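Local coordinates for putative exported protein (Bordetella pertussis Tohama I, PDB 2PFY), which binds pyroglutamic acid in the periplasm as an extracytoplasmic solute receptor, probably delivering it to a tripartite ATP-independent transporter, at residues W120-I125 with A246-L251; G124-K129 with S190-Y195; P166-A171 with G175-M180; T186-Q191 with D253-N258. One frame throughout, in Å; residues are numbered along the deposited sequence.

Contact 1: W120-I125 with A246-L251. With PCA (pyroglutamic acid), chain E.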
loop_
_atom_site.group_PDB
_atom_site.type_symbol
_atom_site.label_atom_id
_atom_site.label_comp_id
_atom_site.label_asym_id
_atom_site.label_seq_id
_atom_site.Cartn_x
_atom_site.Cartn_y
_atom_site.Cartn_z
ATOM N N TRP A 120 4.414 2.057 1.886
ATOM C CA TRP A 120 3.851 2.396 3.191
ATOM C C TRP A 120 4.879 1.981 4.267
ATOM O O TRP A 120 5.821 1.232 3.983
ATOM C CB TRP A 120 2.564 1.580 3.401
ATOM C CG TRP A 120 1.417 2.092 2.614
ATOM C CD1 TRP A 120 0.997 1.682 1.359
ATOM C CD2 TRP A 120 0.515 3.109 3.034
ATOM N NE1 TRP A 120 -0.125 2.383 0.993
ATOM C CE2 TRP A 120 -0.447 3.263 2.006
ATOM C CE3 TRP A 120 0.422 3.911 4.193
ATOM C CZ2 TRP A 120 -1.499 4.180 2.103
ATOM C CZ3 TRP A 120 -0.624 4.837 4.285
ATOM C CH2 TRP A 120 -1.571 4.954 3.245
ATOM N N PRO A 121 4.709 2.484 5.506
ATOM C CA PRO A 121 5.491 1.944 6.607
ATOM C C PRO A 121 4.998 0.530 6.974
ATOM O O PRO A 121 3.970 0.068 6.454
ATOM C CB PRO A 121 5.266 2.969 7.758
ATOM C CG PRO A 121 4.646 4.220 7.070
ATOM C CD PRO A 121 3.843 3.594 5.938
ATOM N N PRO A 122 5.759 -0.182 7.826
ATOM C CA PRO A 122 5.375 -1.528 8.243
ATOM C C PRO A 122 4.014 -1.574 8.939
ATOM O O PRO A 122 3.607 -0.583 9.579
ATOM C CB PRO A 122 6.484 -1.915 9.223
ATOM C CG PRO A 122 7.677 -1.086 8.781
ATOM C CD PRO A 122 7.049 0.237 8.401
ATOM N N GLN A 123 3.301 -2.702 8.818
ATOM C CA GLN A 123 1.919 -2.768 9.304
ATOM C C GLN A 123 1.879 -3.251 10.756
ATOM O O GLN A 123 2.386 -4.328 11.065
ATOM C CB GLN A 123 1.083 -3.722 8.436
ATOM C CG GLN A 123 1.134 -3.404 6.918
ATOM C CD GLN A 123 0.437 -2.088 6.588
ATOM O OE1 GLN A 123 1.072 -1.045 6.384
ATOM N NE2 GLN A 123 -0.857 -2.125 6.579
ATOM N N GLY A 124 1.273 -2.456 11.627
ATOM C CA GLY A 124 1.012 -2.862 13.040
ATOM C C GLY A 124 -0.460 -3.211 13.233
ATOM O O GLY A 124 -1.262 -3.197 12.272
ATOM N N ILE A 125 -0.811 -3.540 14.470
ATOM C CA ILE A 125 -2.175 -3.933 14.840
ATOM C C ILE A 125 -2.738 -2.907 15.803
ATOM O O ILE A 125 -2.058 -2.527 16.741
ATOM C CB ILE A 125 -2.183 -5.358 15.488
ATOM C CG1 ILE A 125 -1.757 -6.376 14.427
ATOM C CG2 ILE A 125 -3.613 -5.715 16.058
ATOM C CD1 ILE A 125 -1.322 -7.767 14.931
ATOM N N ALA A 246 12.449 7.528 6.903
ATOM C CA ALA A 246 12.675 8.649 7.815
ATOM C C ALA A 246 11.506 8.929 8.767
ATOM O O ALA A 246 11.701 9.530 9.851
ATOM C CB ALA A 246 13.017 9.906 7.043
ATOM N N LYS A 247 10.301 8.527 8.371
ATOM C CA LYS A 247 9.090 8.985 9.111
ATOM C C LYS A 247 8.449 7.939 9.987
ATOM O O LYS A 247 7.612 8.285 10.800
ATOM C CB LYS A 247 8.015 9.583 8.190
ATOM C CG LYS A 247 8.367 10.986 7.606
ATOM C CD LYS A 247 8.967 11.969 8.632
ATOM C CE LYS A 247 9.273 13.334 8.005
ATOM N NZ LYS A 247 9.549 14.394 9.039
ATOM N N THR A 248 8.819 6.671 9.802
ATOM C CA THR A 248 8.148 5.567 10.491
ATOM C C THR A 248 8.161 5.773 12.033
ATOM O O THR A 248 7.119 5.643 12.682
ATOM C CB THR A 248 8.717 4.179 10.090
ATOM O OG1 THR A 248 8.424 3.912 8.703
ATOM C CG2 THR A 248 8.032 3.087 10.940
ATOM N N ARG A 249 9.314 6.136 12.597
ATOM C CA ARG A 249 9.399 6.388 14.047
ATOM C C ARG A 249 8.630 7.603 14.482
ATOM O O ARG A 249 7.926 7.501 15.476
ATOM C CB ARG A 249 10.843 6.512 14.600
ATOM C CG ARG A 249 11.661 5.245 14.605
ATOM C CD ARG A 249 10.832 4.026 15.009
ATOM N NE ARG A 249 10.375 3.975 16.404
ATOM C CZ ARG A 249 9.542 3.023 16.841
ATOM N NH1 ARG A 249 9.085 2.094 15.989
ATOM N NH2 ARG A 249 9.165 2.976 18.111
ATOM N N GLU A 250 8.739 8.729 13.749
ATOM C CA GLU A 250 8.004 9.959 14.100
ATOM C C GLU A 250 6.513 9.724 14.128
ATOM O O GLU A 250 5.796 10.298 14.981
ATOM C CB GLU A 250 8.240 11.139 13.154
ATOM C CG GLU A 250 9.420 11.020 12.266
ATOM C CD GLU A 250 10.134 12.354 12.029
ATOM O OE1 GLU A 250 9.437 13.409 11.968
ATOM O OE2 GLU A 250 11.388 12.332 11.918
ATOM N N LEU A 251 6.031 8.925 13.170
ATOM C CA LEU A 251 4.601 8.605 13.122
ATOM C C LEU A 251 4.194 7.735 14.321
ATOM O O LEU A 251 3.159 7.937 14.916
ATOM C CB LEU A 251 4.258 7.910 11.784
ATOM C CG LEU A 251 4.431 8.858 10.576
ATOM C CD1 LEU A 251 4.400 8.028 9.256
ATOM C CD2 LEU A 251 3.371 9.939 10.499
HETATM N N PCA E . -2.461 2.124 4.921
HETATM C CA PCA E . -3.344 1.613 3.845
HETATM C CB PCA E . -2.739 0.368 3.245
HETATM C CG PCA E . -1.497 0.083 4.036
HETATM C CD PCA E . -1.381 1.206 5.012
HETATM O OE PCA E . -0.433 1.359 5.776
HETATM C C PCA E . -4.723 1.310 4.397
HETATM O O PCA E . -5.714 1.102 3.687
HETATM O OXT PCA E . -4.859 1.271 5.606
#

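Contact 2: G124-K129 with S190-Y195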
loop_
_atom_site.group_PDB
_atom_site.type_symbol
_atom_site.label_atom_id
_atom_site.label_comp_id
_atom_site.label_asym_id
_atom_site.label_seq_id
_atom_site.Cartn_x
_atom_site.Cartn_y
_atom_site.Cartn_z
ATOM N N GLY A 124 1.273 -2.456 11.627
ATOM C CA GLY A 124 1.012 -2.862 13.040
ATOM C C GLY A 124 -0.460 -3.211 13.233
ATOM O O GLY A 124 -1.262 -3.197 12.272
ATOM N N ILE A 125 -0.811 -3.540 14.470
ATOM C CA ILE A 125 -2.175 -3.933 14.840
ATOM C C ILE A 125 -2.738 -2.907 15.803
ATOM O O ILE A 125 -2.058 -2.527 16.741
ATOM C CB ILE A 125 -2.183 -5.358 15.488
ATOM C CG1 ILE A 125 -1.757 -6.376 14.427
ATOM C CG2 ILE A 125 -3.613 -5.715 16.058
ATOM C CD1 ILE A 125 -1.322 -7.767 14.931
ATOM N N TYR A 126 -3.960 -2.431 15.536
ATOM C CA TYR A 126 -4.623 -1.464 16.406
ATOM C C TYR A 126 -5.834 -2.120 17.031
ATOM O O TYR A 126 -6.628 -2.748 16.335
ATOM C CB TYR A 126 -5.145 -0.244 15.629
ATOM C CG TYR A 126 -4.099 0.642 14.965
ATOM C CD1 TYR A 126 -3.839 1.922 15.459
ATOM C CD2 TYR A 126 -3.416 0.222 13.819
ATOM C CE1 TYR A 126 -2.930 2.789 14.823
ATOM C CE2 TYR A 126 -2.466 1.066 13.183
ATOM C CZ TYR A 126 -2.239 2.348 13.690
ATOM O OH TYR A 126 -1.321 3.177 13.070
ATOM N N THR A 127 -6.008 -1.941 18.328
ATOM C CA THR A 127 -7.102 -2.627 19.027
ATOM C C THR A 127 -7.703 -1.714 20.088
ATOM O O THR A 127 -7.113 -0.669 20.433
ATOM C CB THR A 127 -6.607 -3.943 19.733
ATOM O OG1 THR A 127 -5.706 -3.607 20.790
ATOM C CG2 THR A 127 -5.881 -4.848 18.759
ATOM N N LYS A 128 -8.870 -2.111 20.601
ATOM C CA LYS A 128 -9.538 -1.357 21.657
ATOM C C LYS A 128 -9.264 -1.939 23.034
ATOM O O LYS A 128 -9.565 -1.278 24.025
ATOM C CB LYS A 128 -11.042 -1.267 21.424
ATOM C CG LYS A 128 -11.403 -0.575 20.131
ATOM C CD LYS A 128 -12.784 -0.956 19.698
ATOM C CE LYS A 128 -13.743 0.136 19.990
ATOM N NZ LYS A 128 -15.059 -0.288 19.444
ATOM N N LYS A 129 -8.680 -3.147 23.064
ATOM C CA LYS A 129 -8.356 -3.873 24.307
ATOM C C LYS A 129 -6.980 -4.479 24.158
ATOM O O LYS A 129 -6.541 -4.693 23.047
ATOM C CB LYS A 129 -9.361 -5.021 24.557
ATOM C CG LYS A 129 -10.720 -4.558 25.034
ATOM C CD LYS A 129 -11.330 -5.535 26.077
ATOM C CE LYS A 129 -10.679 -5.344 27.474
ATOM N NZ LYS A 129 -11.400 -6.089 28.529
ATOM N N SER A 190 -5.440 9.356 10.025
ATOM C CA SER A 190 -6.829 9.271 10.440
ATOM C C SER A 190 -6.996 9.570 11.928
ATOM O O SER A 190 -8.104 9.434 12.435
ATOM C CB SER A 190 -7.423 7.882 10.142
ATOM O OG SER A 190 -6.722 6.946 10.926
ATOM N N GLN A 191 -5.917 10.013 12.583
ATOM C CA GLN A 191 -5.937 10.335 14.026
ATOM C C GLN A 191 -6.608 9.209 14.808
ATOM O O GLN A 191 -7.636 9.416 15.444
ATOM C CB GLN A 191 -6.576 11.710 14.250
ATOM C CG GLN A 191 -5.743 12.765 13.491
ATOM C CD GLN A 191 -6.482 14.014 13.179
ATOM O OE1 GLN A 191 -7.504 14.294 13.789
ATOM N NE2 GLN A 191 -5.970 14.798 12.209
ATOM N N ALA A 192 -6.029 8.012 14.691
ATOM C CA ALA A 192 -6.655 6.768 15.166
ATOM C C ALA A 192 -6.768 6.730 16.682
ATOM O O ALA A 192 -7.638 6.000 17.241
ATOM C CB ALA A 192 -5.903 5.557 14.678
ATOM N N TRP A 193 -5.947 7.525 17.359
ATOM C CA TRP A 193 -6.090 7.622 18.835
ATOM C C TRP A 193 -7.504 8.019 19.283
ATOM O O TRP A 193 -7.846 7.789 20.448
ATOM C CB TRP A 193 -5.085 8.590 19.443
ATOM C CG TRP A 193 -5.013 9.963 18.736
ATOM C CD1 TRP A 193 -5.792 11.058 18.985
ATOM C CD2 TRP A 193 -4.112 10.328 17.678
ATOM N NE1 TRP A 193 -5.411 12.102 18.159
ATOM C CE2 TRP A 193 -4.379 11.670 17.346
ATOM C CE3 TRP A 193 -3.081 9.647 16.999
ATOM C CZ2 TRP A 193 -3.663 12.358 16.346
ATOM C CZ3 TRP A 193 -2.366 10.329 15.993
ATOM C CH2 TRP A 193 -2.668 11.675 15.683
ATOM N N ASP A 194 -8.325 8.583 18.395
ATOM C CA ASP A 194 -9.721 8.922 18.756
ATOM C C ASP A 194 -10.634 7.694 18.814
ATOM O O ASP A 194 -11.726 7.760 19.382
ATOM C CB ASP A 194 -10.329 9.941 17.788
ATOM C CG ASP A 194 -9.742 11.332 17.948
ATOM O OD1 ASP A 194 -9.203 11.653 19.010
ATOM O OD2 ASP A 194 -9.841 12.130 17.011
ATOM N N TYR A 195 -10.196 6.576 18.243
ATOM C CA TYR A 195 -11.074 5.421 18.135
ATOM C C TYR A 195 -10.505 4.066 18.513
ATOM O O TYR A 195 -11.269 3.103 18.711
ATOM C CB TYR A 195 -11.808 5.415 16.763
ATOM C CG TYR A 195 -10.923 5.430 15.534
ATOM C CD1 TYR A 195 -10.285 4.267 15.108
ATOM C CD2 TYR A 195 -10.718 6.614 14.787
ATOM C CE1 TYR A 195 -9.474 4.252 13.954
ATOM C CE2 TYR A 195 -9.923 6.601 13.611
ATOM C CZ TYR A 195 -9.314 5.416 13.205
ATOM O OH TYR A 195 -8.489 5.384 12.088
#

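Contact 3: P166-A171 with G175-M180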
loop_
_atom_site.group_PDB
_atom_site.type_symbol
_atom_site.label_atom_id
_atom_site.label_comp_id
_atom_site.label_asym_id
_atom_site.label_seq_id
_atom_site.Cartn_x
_atom_site.Cartn_y
_atom_site.Cartn_z
ATOM N N PRO A 166 -10.589 5.862 3.735
ATOM C CA PRO A 166 -11.394 7.008 4.140
ATOM C C PRO A 166 -12.588 6.691 5.018
ATOM O O PRO A 166 -13.109 7.580 5.659
ATOM C CB PRO A 166 -11.915 7.558 2.781
ATOM C CG PRO A 166 -10.840 7.125 1.790
ATOM C CD PRO A 166 -10.539 5.737 2.258
ATOM N N GLU A 167 -13.046 5.448 5.019
ATOM C CA GLU A 167 -14.244 5.049 5.765
ATOM C C GLU A 167 -13.897 4.442 7.145
ATOM O O GLU A 167 -14.802 4.042 7.891
ATOM C CB GLU A 167 -15.014 4.006 4.959
ATOM C CG GLU A 167 -15.858 4.597 3.798
ATOM C CD GLU A 167 -15.024 5.117 2.682
ATOM O OE1 GLU A 167 -14.117 4.386 2.230
ATOM O OE2 GLU A 167 -15.284 6.250 2.239
ATOM N N VAL A 168 -12.605 4.358 7.468
ATOM C CA VAL A 168 -12.162 3.679 8.706
ATOM C C VAL A 168 -12.761 4.331 9.963
ATOM O O VAL A 168 -13.348 3.617 10.775
ATOM C CB VAL A 168 -10.640 3.537 8.789
ATOM C CG1 VAL A 168 -10.140 3.204 10.252
ATOM C CG2 VAL A 168 -10.148 2.523 7.792
ATOM N N PRO A 169 -12.624 5.678 10.130
ATOM C CA PRO A 169 -13.230 6.286 11.342
ATOM C C PRO A 169 -14.741 6.020 11.474
ATOM O O PRO A 169 -15.205 5.656 12.550
ATOM C CB PRO A 169 -12.928 7.787 11.201
ATOM C CG PRO A 169 -11.655 7.827 10.261
ATOM C CD PRO A 169 -11.940 6.680 9.283
ATOM N N GLN A 170 -15.491 6.181 10.393
ATOM C CA GLN A 170 -16.921 5.822 10.366
ATOM C C GLN A 170 -17.170 4.402 10.820
ATOM O O GLN A 170 -18.073 4.151 11.658
ATOM C CB GLN A 170 -17.441 5.894 8.922
ATOM C CG GLN A 170 -17.954 7.233 8.504
ATOM C CD GLN A 170 -19.366 7.461 8.964
ATOM O OE1 GLN A 170 -20.108 6.515 9.236
ATOM N NE2 GLN A 170 -19.751 8.733 9.058
ATOM N N ALA A 171 -16.407 3.473 10.241
ATOM C CA ALA A 171 -16.576 2.047 10.497
ATOM C C ALA A 171 -16.360 1.708 11.988
ATOM O O ALA A 171 -17.119 0.918 12.548
ATOM C CB ALA A 171 -15.669 1.197 9.589
ATOM N N GLY A 175 -19.375 0.660 14.844
ATOM C CA GLY A 175 -19.099 -0.697 15.304
ATOM C C GLY A 175 -18.966 -1.729 14.211
ATOM O O GLY A 175 -19.016 -2.930 14.471
ATOM N N VAL A 176 -18.776 -1.283 12.978
ATOM C CA VAL A 176 -18.598 -2.209 11.890
ATOM C C VAL A 176 -17.284 -2.923 12.067
ATOM O O VAL A 176 -17.163 -4.088 11.711
ATOM C CB VAL A 176 -18.694 -1.502 10.486
ATOM C CG1 VAL A 176 -18.087 -2.380 9.366
ATOM C CG2 VAL A 176 -20.164 -1.149 10.179
ATOM N N ILE A 177 -16.292 -2.237 12.627
ATOM C CA ILE A 177 -15.014 -2.876 12.893
ATOM C C ILE A 177 -14.568 -2.527 14.312
ATOM O O ILE A 177 -14.917 -1.479 14.837
ATOM C CB ILE A 177 -13.913 -2.515 11.842
ATOM C CG1 ILE A 177 -13.692 -0.993 11.771
ATOM C CG2 ILE A 177 -14.243 -3.170 10.457
ATOM C CD1 ILE A 177 -12.481 -0.534 10.894
ATOM N N ASP A 178 -13.765 -3.399 14.913
ATOM C CA ASP A 178 -13.298 -3.168 16.283
ATOM C C ASP A 178 -11.777 -3.192 16.404
ATOM O O ASP A 178 -11.249 -2.841 17.461
ATOM C CB ASP A 178 -13.883 -4.220 17.223
ATOM C CG ASP A 178 -15.386 -4.076 17.422
ATOM O OD1 ASP A 178 -15.857 -3.066 17.966
ATOM O OD2 ASP A 178 -16.107 -5.008 17.040
ATOM N N ALA A 179 -11.087 -3.613 15.341
ATOM C CA ALA A 179 -9.617 -3.726 15.306
ATOM C C ALA A 179 -9.109 -3.618 13.855
ATOM O O ALA A 179 -9.855 -3.855 12.901
ATOM C CB ALA A 179 -9.143 -5.078 15.921
HETATM N N MSE A 180 -7.843 -3.277 13.667
HETATM C CA MSE A 180 -7.356 -3.212 12.282
HETATM C C MSE A 180 -5.864 -3.437 12.219
HETATM O O MSE A 180 -5.163 -3.501 13.263
HETATM C CB MSE A 180 -7.754 -1.861 11.655
HETATM C CG MSE A 180 -7.172 -0.677 12.360
HETATM SE SE MSE A 180 -7.401 0.899 11.271
HETATM C CE MSE A 180 -6.480 2.262 12.504
#

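Contact 4: T186-Q191 with D253-N258. With PCA (pyroglutamic acid), chain E.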
loop_
_atom_site.group_PDB
_atom_site.type_symbol
_atom_site.label_atom_id
_atom_site.label_comp_id
_atom_site.label_asym_id
_atom_site.label_seq_id
_atom_site.Cartn_x
_atom_site.Cartn_y
_atom_site.Cartn_z
ATOM N N THR A 186 -1.225 5.685 8.414
ATOM C CA THR A 186 -2.706 5.713 8.416
ATOM C C THR A 186 -3.213 6.049 9.820
ATOM O O THR A 186 -4.195 6.786 9.980
ATOM C CB THR A 186 -3.265 4.379 7.926
ATOM O OG1 THR A 186 -2.972 4.260 6.521
ATOM C CG2 THR A 186 -4.805 4.288 8.133
ATOM N N GLY A 187 -2.541 5.512 10.835
ATOM C CA GLY A 187 -2.870 5.859 12.223
ATOM C C GLY A 187 -2.833 7.375 12.479
ATOM O O GLY A 187 -3.732 7.937 13.118
ATOM N N VAL A 188 -1.785 8.039 11.998
ATOM C CA VAL A 188 -1.718 9.505 12.116
ATOM C C VAL A 188 -2.658 10.241 11.142
ATOM O O VAL A 188 -3.400 11.139 11.572
ATOM C CB VAL A 188 -0.217 10.029 12.023
ATOM C CG1 VAL A 188 -0.110 11.599 12.078
ATOM C CG2 VAL A 188 0.591 9.417 13.183
ATOM N N ASP A 189 -2.621 9.874 9.843
ATOM C CA ASP A 189 -3.577 10.405 8.825
ATOM C C ASP A 189 -5.007 10.456 9.393
ATOM O O ASP A 189 -5.718 11.472 9.264
ATOM C CB ASP A 189 -3.642 9.520 7.559
ATOM C CG ASP A 189 -2.314 9.419 6.785
ATOM O OD1 ASP A 189 -1.379 10.239 6.964
ATOM O OD2 ASP A 189 -2.234 8.486 5.933
ATOM N N SER A 190 -5.440 9.356 10.025
ATOM C CA SER A 190 -6.829 9.271 10.440
ATOM C C SER A 190 -6.996 9.570 11.928
ATOM O O SER A 190 -8.104 9.434 12.435
ATOM C CB SER A 190 -7.423 7.882 10.142
ATOM O OG SER A 190 -6.722 6.946 10.926
ATOM N N GLN A 191 -5.917 10.013 12.583
ATOM C CA GLN A 191 -5.937 10.335 14.026
ATOM C C GLN A 191 -6.608 9.209 14.808
ATOM O O GLN A 191 -7.636 9.416 15.444
ATOM C CB GLN A 191 -6.576 11.710 14.250
ATOM C CG GLN A 191 -5.743 12.765 13.491
ATOM C CD GLN A 191 -6.482 14.014 13.179
ATOM O OE1 GLN A 191 -7.504 14.294 13.789
ATOM N NE2 GLN A 191 -5.970 14.798 12.209
ATOM N N ASP A 253 5.793 7.612 17.255
ATOM C CA ASP A 253 5.860 8.518 18.439
ATOM C C ASP A 253 4.596 9.374 18.520
ATOM O O ASP A 253 4.094 9.643 19.622
ATOM C CB ASP A 253 7.081 9.444 18.386
ATOM C CG ASP A 253 8.425 8.702 18.493
ATOM O OD1 ASP A 253 8.544 7.645 19.155
ATOM O OD2 ASP A 253 9.420 9.216 17.926
ATOM N N THR A 254 4.070 9.796 17.357
ATOM C CA THR A 254 2.844 10.598 17.319
ATOM C C THR A 254 1.628 9.875 17.938
ATOM O O THR A 254 0.834 10.501 18.661
ATOM C CB THR A 254 2.524 11.112 15.882
ATOM O OG1 THR A 254 3.600 11.933 15.431
ATOM C CG2 THR A 254 1.219 11.964 15.856
ATOM N N LEU A 255 1.470 8.589 17.627
ATOM C CA LEU A 255 0.396 7.773 18.197
ATOM C C LEU A 255 0.491 7.808 19.730
ATOM O O LEU A 255 -0.512 8.052 20.394
ATOM C CB LEU A 255 0.546 6.311 17.716
ATOM C CG LEU A 255 0.478 6.094 16.182
ATOM C CD1 LEU A 255 0.658 4.621 15.905
ATOM C CD2 LEU A 255 -0.871 6.611 15.555
ATOM N N ALA A 256 1.703 7.584 20.256
ATOM C CA ALA A 256 1.956 7.555 21.709
ATOM C C ALA A 256 1.773 8.900 22.363
ATOM O O ALA A 256 1.177 8.977 23.452
ATOM C CB ALA A 256 3.351 6.975 22.046
ATOM N N ARG A 257 2.232 9.968 21.706
ATOM C CA ARG A 257 2.054 11.340 22.254
ATOM C C ARG A 257 0.574 11.651 22.427
ATOM O O ARG A 257 0.157 12.337 23.389
ATOM C CB ARG A 257 2.745 12.377 21.362
ATOM C CG ARG A 257 2.575 13.823 21.792
ATOM C CD ARG A 257 3.553 14.742 21.050
ATOM N NE ARG A 257 3.354 14.728 19.608
ATOM C CZ ARG A 257 4.070 14.045 18.703
ATOM N NH1 ARG A 257 5.113 13.232 19.031
ATOM N NH2 ARG A 257 3.725 14.185 17.420
ATOM N N ASN A 258 -0.236 11.145 21.500
ATOM C CA ASN A 258 -1.675 11.351 21.557
ATOM C C ASN A 258 -2.454 10.353 22.405
ATOM O O ASN A 258 -3.682 10.291 22.309
ATOM C CB ASN A 258 -2.224 11.426 20.131
ATOM C CG ASN A 258 -1.873 12.748 19.494
ATOM O OD1 ASN A 258 -2.465 13.764 19.852
ATOM N ND2 ASN A 258 -0.837 12.762 18.641
HETATM N N PCA E . -2.461 2.124 4.921
HETATM C CA PCA E . -3.344 1.613 3.845
HETATM C CB PCA E . -2.739 0.368 3.245
HETATM C CG PCA E . -1.497 0.083 4.036
HETATM C CD PCA E . -1.381 1.206 5.012
HETATM O OE PCA E . -0.433 1.359 5.776
HETATM C C PCA E . -4.723 1.310 4.397
HETATM O O PCA E . -5.714 1.102 3.687
HETATM O OXT PCA E . -4.859 1.271 5.606
#

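Contact 1: W120-I125 with A246-L251
Pro121 and Pro122 pack on Thr248 and Leu251 in a small, bond-free contact between the connection leading into strand 124-127 and one side of the long helix 223-257. Thr248 carries the helix side. Its OG1 lies 3.4 Å from Pro121 CB, the two side chains passing obliquely, whereas Thr248 and Pro122 meet end to end, with Thr248 OG1 and CG2 both 3.9 Å from Pro122 CD. The hydroxyl stands beside its own backbone N (chi1 -66°), where it hydrogen-bonds Ala244 O one turn back, so its approach to the prolines is plain packing. One turn on, Leu251 CD1 comes within 4.4 Å of Pro121 CG. On the exposed side of the helix, Lys247 NZ forms a salt bridge with Glu250 OE1 one turn on, meeting it from above the carboxylate plane. Trp120 turns the other way, away from the helix: the lactam ring of pyroglutamic acid lies over one face of its indole, PCA CD sitting 3.3 Å above the plane and offset toward the rim. The helix thus backs an extended Pro-Pro stretch that leads from Trp120 to Gln123, both in the ligand pocket, in the cleft between two lobes that is the hallmark of the periplasmic binding protein fold.

Contact 2: G124-K129 with S190-Y195
Apolar packing joins Tyr126 to Ala192: Tyr126 CE1 is 4.1 Å from Ala192 CB, which approaches the ring obliquely. The phenol reaches this place because CG stands beside the backbone N (chi1 -64°), and its hydroxyl goes on to hydrogen-bond Ser183 O, the backbone of a ligand-pocket residue. A looser touch lies nearer the surface, where the aliphatic part of Lys128 runs by the backbone of Tyr195, Lys128 CG 3.9 Å from Tyr195 O; the lysine's ammonium makes a long, weak ion pair with Asp178. No hydrogen bond spans the two segments, and the polar links serve each one singly. Within 190-195 Tyr195 OH donates to Ser190 OG at 2.6 Å, folding the ring back over its own loop, with Ala192 CA 3.5 Å above one ring face. Tyr195 N also bonds Ala192 O, as expected of the short 3-10 turn 192-194. At the end of the strand, Thr127 OG1 donates to Lys129 O at 2.6 Å, the donor tilted 31° from the carbonyl plane. Gln191, with positive phi, is the C-prime residue of a Schellman motif, through which the polypeptide leaves helix 184-189 and passes alongside strand 124-127 of the four-stranded mixed sheet.

Contact 3: P166-A171 with G175-M180
Ile177 folds back on Ala171 where a Schellman motif closes helix 168-173, Gly175 with its positive phi turning the chain toward strand 180-182. From CB, the side chain of Ile177 sets out with CG1 between the backbone N and the carbonyl carbon (chi1 58°), which brings it back over the helix end. Ile177 CG1 then meets Ala171 CB at 3.7 Å. Beyond it, Ile177 CD1 lies 3.9 Å from Ala171 CB and heads toward Val168 CG1, 4.5 Å from Ile177 CD1. The methyl of Ala171 thus meets both CG1 and CD1 of the isoleucine, while Phe172, Arg143 and Thr161 also touch Ile177. The backbone joins the same corner: Ala171 O accepts a bond from Ile177 N at 3.3 Å, the donor lying well above the carbonyl plane, and a weak one from Val176 N at 2.8 Å. Val176 sits at the more exposed margin, Val176 CB 3.5 Å from Ala171 O. Toward the sheet, selenomethionine Met180 stretches an extended chain across Val168 at about a right angle. Arg143, a residue of the ligand pocket, touches Val168 and Met180 as well. Met180 SE ends 3.7 Å from Val168 CG1.

Contact 4: T186-Q191 with D253-N258
Val188 and Thr254 cross at about a right angle, the branched end of one laid against the branched end of the other. Val188 CG2 does most of the touching, 3.7 Å from both CB and CG2 of Thr254, while Val188 CG1 stands 4.0 Å from Thr254 CG2. Thr254 presents its methyl to the valine because CG2 is anti to the backbone N; OG1 instead lies beside that N (chi1 -61°), hydrogen-bonded to Glu250 O a turn earlier, with a weak bond from Arg257 NH2. Leu255 comes in from the next position along the helix. Its CD2 reaches the backbone at Gly187, 3.7 Å from Gly187 C, and touches Val188 CG2 as well. At Gly187 the absence of a side chain lets the leucine lie directly on the main chain.

Each helix end is tied by a carbonyl of its own that takes two donors. Thr186 O accepts from Ser190 N and Ser190 OG on opposite faces of its plane, and Thr254 O likewise from Asn258 N and Asn258 ND2. On the side away from Thr254, Thr186 OG1 accepts an almost straight bond, 173° at the hydrogen, from the lactam N of pyroglutamic acid at 2.7 Å. Ser183, Thr182, Thr165, Arg143 and Arg48 bind the ligand too, so short helix 184-189 has the pocket on one side and the C-terminal end of helix 223-257 on the other. Trp193 touches Thr254 and Asn258, and Leu255 continues onto Val262 of strand 261-264, the edge of the four-stranded sheet.

From the N terminus, the chain first enters these contacts at Trp120-Ile125, which opens contact 1; Gly124 and Ile125 are shared with contact 2, which runs on along strand 124-127. Contact 3 then closes a tight local loop at the end of helix 168-173, nested within the larger loops of contacts 1 and 2. Helix 184-189 opens contact 4, and segment 190-195, starting on the shared Ser190 and Gln191, closes the loop of contact 2. Helix 223-257 closes contact 1 and, at its end, contact 4, whose segments alternate with those of contact 1. Together they tie strand 124-127, helices 168-173 and 184-189 and the end of helix 223-257 into one region beside the ligand.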